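Local coordinates for protein porin (Rhodobacter capsulatus, PDB 2POR) that forms trimeric outer-membrane channels through which small hydrophilic solutes, up to about 0.6 kDa, diffuse passively, at residues 77-82 and 166-171; 95-100 and 290-295. One frame throughout, in Å; residues are numbered along the deposited sequence.

Both contacts tie the long connection between barrel strands 68-73 and 118-125 to the inner side of the porin barrel, at places on opposite sides of the chain's centre. Contact 1 is the more deeply buried: a short helix lies against strand 161-171, with a serine wedged at a glycine and one water spanning helix and glutamate. Contact 2 lies nearer the surface, where a calcium-binding turn meets the start of strand 292-300, and its chemistry is direct, an arginine bound to a backbone carbonyl over a valine methyl. In each, the calcium ligands of the two segments come from the one in the long connection. The centres of contact 1 and contact 2 are 26 Å apart.

Contact 1 of 2, residues 77-82 and 166-171; sequences GASEAL and GYEKID. With CA (calcium ion), chain B.
Packing between helix 78-82 and strand 166-171 rests on Ser79, whose OG lies 3.6 Å from Gly166 CA and equally near Glu168 CG. This hydroxyl stands anti to its own carbonyl carbon (chi1 -52°), directed at the strand where the backbones come closest, 5.3 Å between Ser79 CA and Gly166 CA. A side chain on Gly166 would run into OG, so the bare glycine lets the helix settle here. OG itself is hydrogen-bonded to Glu185, on the adjacent strand.

The polar link is a single water: it accepts from Glu80 N at 3.1 Å and donates to Glu168 OE1 at 3.0 Å, joining the first turn of the helix to the strand's carboxylate. Thr106 also bonds OE1, and Leu105 N holds OE2, so both oxygens of this buried group are engaged; the Glu185 carboxylate lies close to OE2, a like charge that would probably raise the pKa of one of the two.

The helix belongs to the long connection that folds inward in this 16-stranded porin barrel, and its N-to-C direction makes 144° with that of the strand, nearer antiparallel than parallel. Gly77 sits at its N-cap position.

Metal binding involves Glu80 and not the strand segment. Glu80, its chain extended with CG anti to the backbone N (chi1 -170°), takes calcium through both carboxylate oxygens, OE1 and OE2 each at 2.5 Å. Four waters and Asp108 complete the site.

Contact 2 of 2, residues 95-100 and 290-295; sequences DDRGGN and DMVADL. With CA (calcium ion), chain C; C8E ((hydroxyethyloxy)tri(ethyloxy)octane), chain F.
A calcium-binding loop inside the porin barrel meets the last barrel strand here: Arg97, in the type I beta turn Asp95-Gly98, reaches over Val292 to the backbone of Asp290. Its guanidinium grips one atom side-on, Arg97 NE lying 2.7 Å from Asp290 O and NH2 2.9 Å from that same oxygen. The oxygen is close to the guanidinium plane, and the NE bond is the straighter, with an N-H...O angle of 147° against 134° for NH2. The bend at chi2 (-65°) folds the arginine chain so that it crosses Val292 at a slant, and Val292 CG1 sits over one guanidinium face, offset toward the rim, 3.5 Å from Arg97 NH2. Val292 CG1 also touches Asp96 CB at 4.0 Å, so the valine packs under two successive turn residues. The Asp290 carboxylate stays beyond salt-bridge distance, though its opposite charge probably still favours the arginine. An alanine here in place of Arg97 is likely to leave Asp290 O without these two donors and Val292 CG1 without the flat group it packs against.

Behind the turn lies the metal. Asp95 binds calcium through OD1 and OD2, Asn100 through OD1, and Asp93, Asp101 and waters complete the shell. Gly99 has positive phi, and a side chain there would strike Asp95 OD1. Asp95 OD1 also closes the loop on itself, accepting Asn100 N at 3.2 Å, nearly in line with its own C-O bond.

Contact 1 of 2, residues 77-82 and 166-171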
ATOM      1  N   GLY A  77     -22.560   2.828  10.404  1.00 17.76           N
ATOM      2  CA  GLY A  77     -23.607   3.765  10.744  1.00 17.10           C
ATOM      3  C   GLY A  77     -24.112   3.391  12.148  1.00 17.15           C
ATOM      4  O   GLY A  77     -23.779   2.294  12.625  1.00 18.35           O
ATOM      5  N   ALA A  78     -24.913   4.244  12.794  1.00 20.25           N
ATOM      6  CA  ALA A  78     -25.395   4.046  14.165  1.00 16.35           C
ATOM      7  C   ALA A  78     -26.039   2.723  14.473  1.00 23.67           C
ATOM      8  O   ALA A  78     -25.681   2.078  15.466  1.00 22.78           O
ATOM      9  CB  ALA A  78     -26.364   5.110  14.475  1.00 18.71           C
ATOM     10  N   SER A  79     -26.945   2.191  13.641  1.00 18.97           N
ATOM     11  CA  SER A  79     -27.546   0.901  13.892  1.00 20.71           C
ATOM     12  C   SER A  79     -26.568  -0.250  13.812  1.00 27.48           C
ATOM     13  O   SER A  79     -26.567  -1.114  14.695  1.00 21.54           O
ATOM     14  CB  SER A  79     -28.686   0.632  12.907  1.00 24.34           C
ATOM     15  OG  SER A  79     -29.570   1.741  12.930  1.00 24.45           O
ATOM     16  N   GLU A  80     -25.718  -0.326  12.787  1.00 20.47           N
ATOM     17  CA  GLU A  80     -24.765  -1.402  12.663  1.00 18.48           C
ATOM     18  C   GLU A  80     -23.778  -1.329  13.845  1.00 15.64           C
ATOM     19  O   GLU A  80     -23.464  -2.397  14.362  1.00 21.68           O
ATOM     20  CB  GLU A  80     -24.024  -1.250  11.367  1.00 14.52           C
ATOM     21  CG  GLU A  80     -23.224  -2.505  11.138  1.00 19.36           C
ATOM     22  CD  GLU A  80     -22.659  -2.731   9.758  1.00 21.31           C
ATOM     23  OE1 GLU A  80     -22.957  -2.002   8.819  1.00 23.28           O
ATOM     24  OE2 GLU A  80     -21.942  -3.709   9.564  1.00 17.31           O
ATOM     25  N   ALA A  81     -23.355  -0.123  14.254  1.00 18.80           N
ATOM     26  CA  ALA A  81     -22.440   0.121  15.381  1.00 19.97           C
ATOM     27  C   ALA A  81     -23.031  -0.532  16.650  1.00 25.91           C
ATOM     28  O   ALA A  81     -22.292  -1.175  17.405  1.00 26.82           O
ATOM     29  CB  ALA A  81     -22.274   1.619  15.621  1.00 18.56           C
ATOM     30  N   LEU A  82     -24.346  -0.494  16.898  1.00 24.81           N
ATOM     31  CA  LEU A  82     -24.910  -1.173  18.057  1.00 20.49           C
ATOM     32  C   LEU A  82     -25.335  -2.602  17.841  1.00 30.61           C
ATOM     33  O   LEU A  82     -25.154  -3.387  18.773  1.00 30.38           O
ATOM     34  CB  LEU A  82     -26.115  -0.395  18.612  1.00 18.07           C
ATOM     35  CG  LEU A  82     -25.868   1.065  18.958  1.00 23.91           C
ATOM     36  CD1 LEU A  82     -27.037   1.640  19.719  1.00 21.74           C
ATOM     37  CD2 LEU A  82     -24.601   1.171  19.761  1.00 22.55           C
ATOM     38  N   GLY A 166     -33.315   1.320  15.706  1.00 28.71           N
ATOM     39  CA  GLY A 166     -32.536   2.242  14.931  1.00 24.37           C
ATOM     40  C   GLY A 166     -33.393   2.798  13.814  1.00 22.71           C
ATOM     41  O   GLY A 166     -34.401   2.203  13.428  1.00 23.22           O
ATOM     42  N   TYR A 167     -32.998   3.948  13.354  1.00 22.54           N
ATOM     43  CA  TYR A 167     -33.678   4.598  12.302  1.00 21.68           C
ATOM     44  C   TYR A 167     -32.576   5.211  11.488  1.00 22.97           C
ATOM     45  O   TYR A 167     -31.754   6.013  11.928  1.00 25.70           O
ATOM     46  CB  TYR A 167     -34.561   5.617  12.899  1.00 19.60           C
ATOM     47  CG  TYR A 167     -35.201   6.395  11.800  1.00 30.51           C
ATOM     48  CD1 TYR A 167     -36.206   5.835  11.026  1.00 31.48           C
ATOM     49  CD2 TYR A 167     -34.705   7.657  11.563  1.00 35.86           C
ATOM     50  CE1 TYR A 167     -36.714   6.585   9.982  1.00 34.71           C
ATOM     51  CE2 TYR A 167     -35.205   8.406  10.520  1.00 45.09           C
ATOM     52  CZ  TYR A 167     -36.203   7.858   9.742  1.00 45.63           C
ATOM     53  OH  TYR A 167     -36.673   8.617   8.691  1.00 43.91           O
ATOM     54  N   GLU A 168     -32.705   4.912  10.216  1.00 25.32           N
ATOM     55  CA  GLU A 168     -31.751   5.340   9.219  1.00 22.85           C
ATOM     56  C   GLU A 168     -32.404   6.035   8.027  1.00 23.46           C
ATOM     57  O   GLU A 168     -33.490   5.629   7.590  1.00 21.97           O
ATOM     58  CB  GLU A 168     -31.022   4.148   8.691  1.00 23.96           C
ATOM     59  CG  GLU A 168     -30.442   3.127   9.670  1.00 18.08           C
ATOM     60  CD  GLU A 168     -29.542   2.155   8.948  1.00 17.37           C
ATOM     61  OE1 GLU A 168     -28.407   2.502   8.644  1.00 19.97           O
ATOM     62  OE2 GLU A 168     -29.944   1.042   8.677  1.00 21.50           O
ATOM     63  N   LYS A 169     -31.770   7.043   7.468  1.00 21.91           N
ATOM     64  CA  LYS A 169     -32.288   7.656   6.259  1.00 26.98           C
ATOM     65  C   LYS A 169     -31.229   8.208   5.309  1.00 33.90           C
ATOM     66  O   LYS A 169     -30.096   8.526   5.710  1.00 21.78           O
ATOM     67  CB  LYS A 169     -33.250   8.743   6.646  1.00 22.39           C
ATOM     68  CG  LYS A 169     -32.592   9.832   7.405  1.00 33.73           C
ATOM     69  CD  LYS A 169     -33.655  10.862   7.423  1.00 55.00           C
ATOM     70  CE  LYS A 169     -32.928  12.165   7.175  1.00 70.05           C
ATOM     71  NZ  LYS A 169     -33.892  13.186   6.791  1.00 76.45           N
ATOM     72  N   ILE A 170     -31.552   8.242   3.994  1.00 24.31           N
ATOM     73  CA  ILE A 170     -30.689   8.846   2.967  1.00 26.64           C
ATOM     74  C   ILE A 170     -31.535   9.914   2.247  1.00 22.64           C
ATOM     75  O   ILE A 170     -32.626   9.638   1.767  1.00 26.39           O
ATOM     76  CB  ILE A 170     -30.159   7.802   1.914  1.00 22.23           C
ATOM     77  CG1 ILE A 170     -29.380   6.643   2.561  1.00 18.13           C
ATOM     78  CG2 ILE A 170     -29.269   8.574   0.929  1.00 20.59           C
ATOM     79  CD1 ILE A 170     -28.883   5.584   1.581  1.00 22.57           C
ATOM     80  N   ASP A 171     -31.118  11.159   2.277  1.00 21.42           N
ATOM     81  CA  ASP A 171     -31.699  12.251   1.544  1.00 22.65           C
ATOM     82  C   ASP A 171     -31.009  12.420   0.221  1.00 24.81           C
ATOM     83  O   ASP A 171     -29.797  12.616   0.129  1.00 25.52           O
ATOM     84  CB  ASP A 171     -31.554  13.557   2.252  1.00 24.09           C
ATOM     85  CG  ASP A 171     -32.302  13.571   3.568  1.00 37.12           C
ATOM     86  OD1 ASP A 171     -33.285  12.834   3.714  1.00 39.08           O
ATOM     87  OD2 ASP A 171     -31.873  14.316   4.444  1.00 63.64           O
TER
HETATM   88 CA    CA B 302     -22.350  -3.771   7.122  1.00 21.26          CA
HETATM   89  O   HOH W   1     -26.192   1.358  10.262  1.00 19.10           O
HETATM   90  O   HOH W   2     -21.185  -5.730   7.573  1.00 20.86           O
HETATM   91  O   HOH W   3     -24.057  -5.125   7.807  1.00 18.77           O
HETATM   92  O   HOH W   4     -24.008  -2.555   5.835  1.00 20.83           O
HETATM   93  O   HOH W   5     -22.367  -5.004   5.093  1.00 22.54           O

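Contact 2 of 2, residues 95-100 and 290-295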
ATOM      1  N   ASP A  95     -20.419 -14.576   1.437  1.00 18.41           N
ATOM      2  CA  ASP A  95     -21.496 -13.631   1.224  1.00 18.77           C
ATOM      3  C   ASP A  95     -22.044 -13.631  -0.204  1.00 24.15           C
ATOM      4  O   ASP A  95     -22.904 -12.846  -0.576  1.00 20.30           O
ATOM      5  CB  ASP A  95     -21.020 -12.264   1.495  1.00 17.45           C
ATOM      6  CG  ASP A  95     -20.844 -11.953   2.957  1.00 24.99           C
ATOM      7  OD1 ASP A  95     -21.536 -12.486   3.806  1.00 21.65           O
ATOM      8  OD2 ASP A  95     -19.993 -11.141   3.279  1.00 22.05           O
ATOM      9  N   ASP A  96     -21.536 -14.533  -1.007  1.00 20.70           N
ATOM     10  CA  ASP A  96     -21.817 -14.624  -2.430  1.00 32.92           C
ATOM     11  C   ASP A  96     -23.307 -14.759  -2.757  1.00 36.10           C
ATOM     12  O   ASP A  96     -23.720 -14.292  -3.816  1.00 35.21           O
ATOM     13  CB  ASP A  96     -21.038 -15.824  -2.981  1.00 30.21           C
ATOM     14  CG  ASP A  96     -19.547 -15.817  -2.678  1.00 59.42           C
ATOM     15  OD1 ASP A  96     -19.107 -16.185  -1.572  1.00 30.49           O
ATOM     16  OD2 ASP A  96     -18.835 -15.413  -3.587  1.00 41.87           O
ATOM     17  N   ARG A  97     -24.155 -15.372  -1.918  1.00 26.01           N
ATOM     18  CA  ARG A  97     -25.578 -15.552  -2.184  1.00 19.44           C
ATOM     19  C   ARG A  97     -26.446 -14.657  -1.340  1.00 21.06           C
ATOM     20  O   ARG A  97     -27.671 -14.837  -1.261  1.00 27.98           O
ATOM     21  CB  ARG A  97     -25.936 -17.031  -1.957  1.00 19.30           C
ATOM     22  CG  ARG A  97     -25.306 -18.028  -2.919  1.00 23.19           C
ATOM     23  CD  ARG A  97     -25.823 -17.810  -4.352  1.00 30.26           C
ATOM     24  NE  ARG A  97     -25.152 -18.741  -5.239  1.00 30.05           N
ATOM     25  CZ  ARG A  97     -24.085 -18.422  -6.003  1.00 29.77           C
ATOM     26  NH1 ARG A  97     -23.594 -17.189  -6.019  1.00 40.21           N
ATOM     27  NH2 ARG A  97     -23.402 -19.364  -6.683  1.00 29.73           N
ATOM     28  N   GLY A  98     -25.860 -13.651  -0.687  1.00 22.17           N
ATOM     29  CA  GLY A  98     -26.604 -12.750   0.197  1.00 19.78           C
ATOM     30  C   GLY A  98     -25.804 -12.385   1.463  1.00 21.06           C
ATOM     31  O   GLY A  98     -25.768 -11.226   1.903  1.00 26.48           O
ATOM     32  N   GLY A  99     -25.263 -13.453   2.051  1.00 26.61           N
ATOM     33  CA  GLY A  99     -24.372 -13.333   3.186  1.00 26.18           C
ATOM     34  C   GLY A  99     -25.029 -13.137   4.528  1.00 24.45           C
ATOM     35  O   GLY A  99     -26.241 -13.021   4.687  1.00 23.54           O
ATOM     36  N   ASN A 100     -24.200 -13.031   5.543  1.00 25.90           N
ATOM     37  CA  ASN A 100     -24.657 -12.958   6.936  1.00 19.24           C
ATOM     38  C   ASN A 100     -24.905 -11.545   7.369  1.00 19.02           C
ATOM     39  O   ASN A 100     -25.458 -11.289   8.427  1.00 22.88           O
ATOM     40  CB  ASN A 100     -23.580 -13.609   7.826  1.00 23.30           C
ATOM     41  CG  ASN A 100     -22.272 -12.830   7.807  1.00 22.39           C
ATOM     42  OD1 ASN A 100     -21.623 -12.649   6.774  1.00 24.51           O
ATOM     43  ND2 ASN A 100     -21.850 -12.299   8.943  1.00 21.36           N
ATOM     44  N   ASP A 290     -26.772 -21.667  -7.425  1.00 38.06           N
ATOM     45  CA  ASP A 290     -26.213 -22.934  -6.947  1.00 44.01           C
ATOM     46  C   ASP A 290     -25.561 -22.532  -5.611  1.00 33.18           C
ATOM     47  O   ASP A 290     -25.130 -21.390  -5.438  1.00 32.33           O
ATOM     48  CB  ASP A 290     -25.084 -23.510  -7.789  1.00 56.50           C
ATOM     49  CG  ASP A 290     -25.085 -23.158  -9.266  1.00 77.24           C
ATOM     50  OD1 ASP A 290     -24.531 -22.104  -9.640  1.00 84.59           O
ATOM     51  OD2 ASP A 290     -25.626 -23.977 -10.014  1.00 73.57           O
ATOM     52  N   MET A 291     -25.477 -23.479  -4.684  1.00 36.97           N
ATOM     53  CA  MET A 291     -24.902 -23.294  -3.363  1.00 34.70           C
ATOM     54  C   MET A 291     -23.395 -23.079  -3.442  1.00 26.12           C
ATOM     55  O   MET A 291     -22.716 -23.825  -4.187  1.00 28.32           O
ATOM     56  CB  MET A 291     -25.191 -24.531  -2.582  1.00 33.14           C
ATOM     57  CG  MET A 291     -24.802 -24.543  -1.123  1.00 52.66           C
ATOM     58  SD  MET A 291     -24.981 -26.251  -0.560  1.00 48.22           S
ATOM     59  CE  MET A 291     -23.612 -26.998  -1.406  1.00 41.88           C
ATOM     60  N   VAL A 292     -22.926 -22.053  -2.693  1.00 30.89           N
ATOM     61  CA  VAL A 292     -21.486 -21.823  -2.519  1.00 28.79           C
ATOM     62  C   VAL A 292     -21.040 -22.557  -1.229  1.00 27.78           C
ATOM     63  O   VAL A 292     -21.853 -22.880  -0.346  1.00 23.47           O
ATOM     64  CB  VAL A 292     -21.136 -20.294  -2.419  1.00 21.26           C
ATOM     65  CG1 VAL A 292     -21.452 -19.708  -3.769  1.00 24.54           C
ATOM     66  CG2 VAL A 292     -21.882 -19.552  -1.331  1.00 17.97           C
ATOM     67  N   ALA A 293     -19.774 -22.903  -1.093  1.00 24.90           N
ATOM     68  CA  ALA A 293     -19.278 -23.628   0.067  1.00 28.34           C
ATOM     69  C   ALA A 293     -17.790 -23.347   0.206  1.00 31.62           C
ATOM     70  O   ALA A 293     -17.153 -22.908  -0.770  1.00 21.58           O
ATOM     71  CB  ALA A 293     -19.441 -25.133  -0.118  1.00 21.46           C
ATOM     72  N   ASP A 294     -17.163 -23.561   1.374  1.00 20.79           N
ATOM     73  CA  ASP A 294     -15.709 -23.481   1.449  1.00 18.22           C
ATOM     74  C   ASP A 294     -15.190 -24.327   2.599  1.00 23.81           C
ATOM     75  O   ASP A 294     -16.011 -24.759   3.432  1.00 21.81           O
ATOM     76  CB  ASP A 294     -15.274 -22.034   1.616  1.00 16.80           C
ATOM     77  CG  ASP A 294     -15.587 -21.315   2.920  1.00 28.79           C
ATOM     78  OD1 ASP A 294     -15.756 -21.903   3.983  1.00 23.51           O
ATOM     79  OD2 ASP A 294     -15.640 -20.099   2.875  1.00 20.09           O
ATOM     80  N   LEU A 295     -13.886 -24.540   2.646  1.00 22.29           N
ATOM     81  CA  LEU A 295     -13.277 -25.289   3.719  1.00 23.66           C
ATOM     82  C   LEU A 295     -11.844 -24.843   3.792  1.00 20.00           C
ATOM     83  O   LEU A 295     -11.100 -24.951   2.810  1.00 18.17           O
ATOM     84  CB  LEU A 295     -13.339 -26.781   3.429  1.00 22.86           C
ATOM     85  CG  LEU A 295     -12.674 -27.667   4.538  1.00 36.71           C
ATOM     86  CD1 LEU A 295     -13.418 -27.522   5.864  1.00 28.60           C
ATOM     87  CD2 LEU A 295     -12.723 -29.116   4.152  1.00 32.46           C
TER
HETATM   88 CA    CA C 303     -20.150 -11.253   5.666  1.00 18.82          CA
HETATM   89  C1  C8E F 546     -21.170 -27.522   7.205  0.83 50.61           C
HETATM   90  C2  C8E F 546     -19.670 -27.163   7.207  0.83 51.77           C
HETATM   91  C3  C8E F 546     -18.784 -27.890   6.184  0.83 50.98           C
HETATM   92  C4  C8E F 546     -18.864 -27.429   4.722  0.83 51.13           C
HETATM   93  C5  C8E F 546     -17.807 -28.220   3.962  0.83 52.63           C
HETATM   94  C6  C8E F 546     -17.889 -28.067   2.456  0.83 55.60           C
HETATM   95  C7  C8E F 546     -17.226 -29.260   1.743  0.83 60.07           C
HETATM   96  C8  C8E F 546     -15.714 -29.138   1.500  0.83 64.27           C
HETATM   97  O9  C8E F 546     -14.913 -30.330   1.291  0.83 66.21           O
HETATM   98  C10 C8E F 546     -14.568 -30.707  -0.065  0.83 66.45           C
HETATM   99  C11 C8E F 546     -13.184 -30.466  -0.698  0.83 65.91           C
HETATM  100  O12 C8E F 546     -12.900 -31.220  -1.892  0.83 65.26           O
HETATM  101  C13 C8E F 546     -12.949 -30.490  -3.135  0.83 65.04           C
HETATM  102  C14 C8E F 546     -11.824 -30.560  -4.196  0.83 64.60           C
HETATM  103  O15 C8E F 546     -10.565 -29.860  -4.080  0.83 63.35           O
HETATM  104  C16 C8E F 546     -10.313 -28.991  -5.198  0.83 61.87           C
HETATM  105  C17 C8E F 546      -8.911 -28.456  -5.440  0.83 60.37           C
HETATM  106  O18 C8E F 546      -8.670 -27.600  -6.555  0.83 60.64           O
HETATM  107  C19 C8E F 546      -7.626 -28.146  -7.362  0.83 62.75           C
HETATM  108  C20 C8E F 546      -7.999 -28.810  -8.684  0.83 65.74           C
HETATM  109  O21 C8E F 546      -6.909 -29.453  -9.344  0.83 68.59           O
HETATM  110  O   HOH W   6     -19.572 -10.937   7.964  1.00 20.17           O
HETATM  111  O   HOH W   7     -19.257  -9.199   5.533  1.00 26.61           O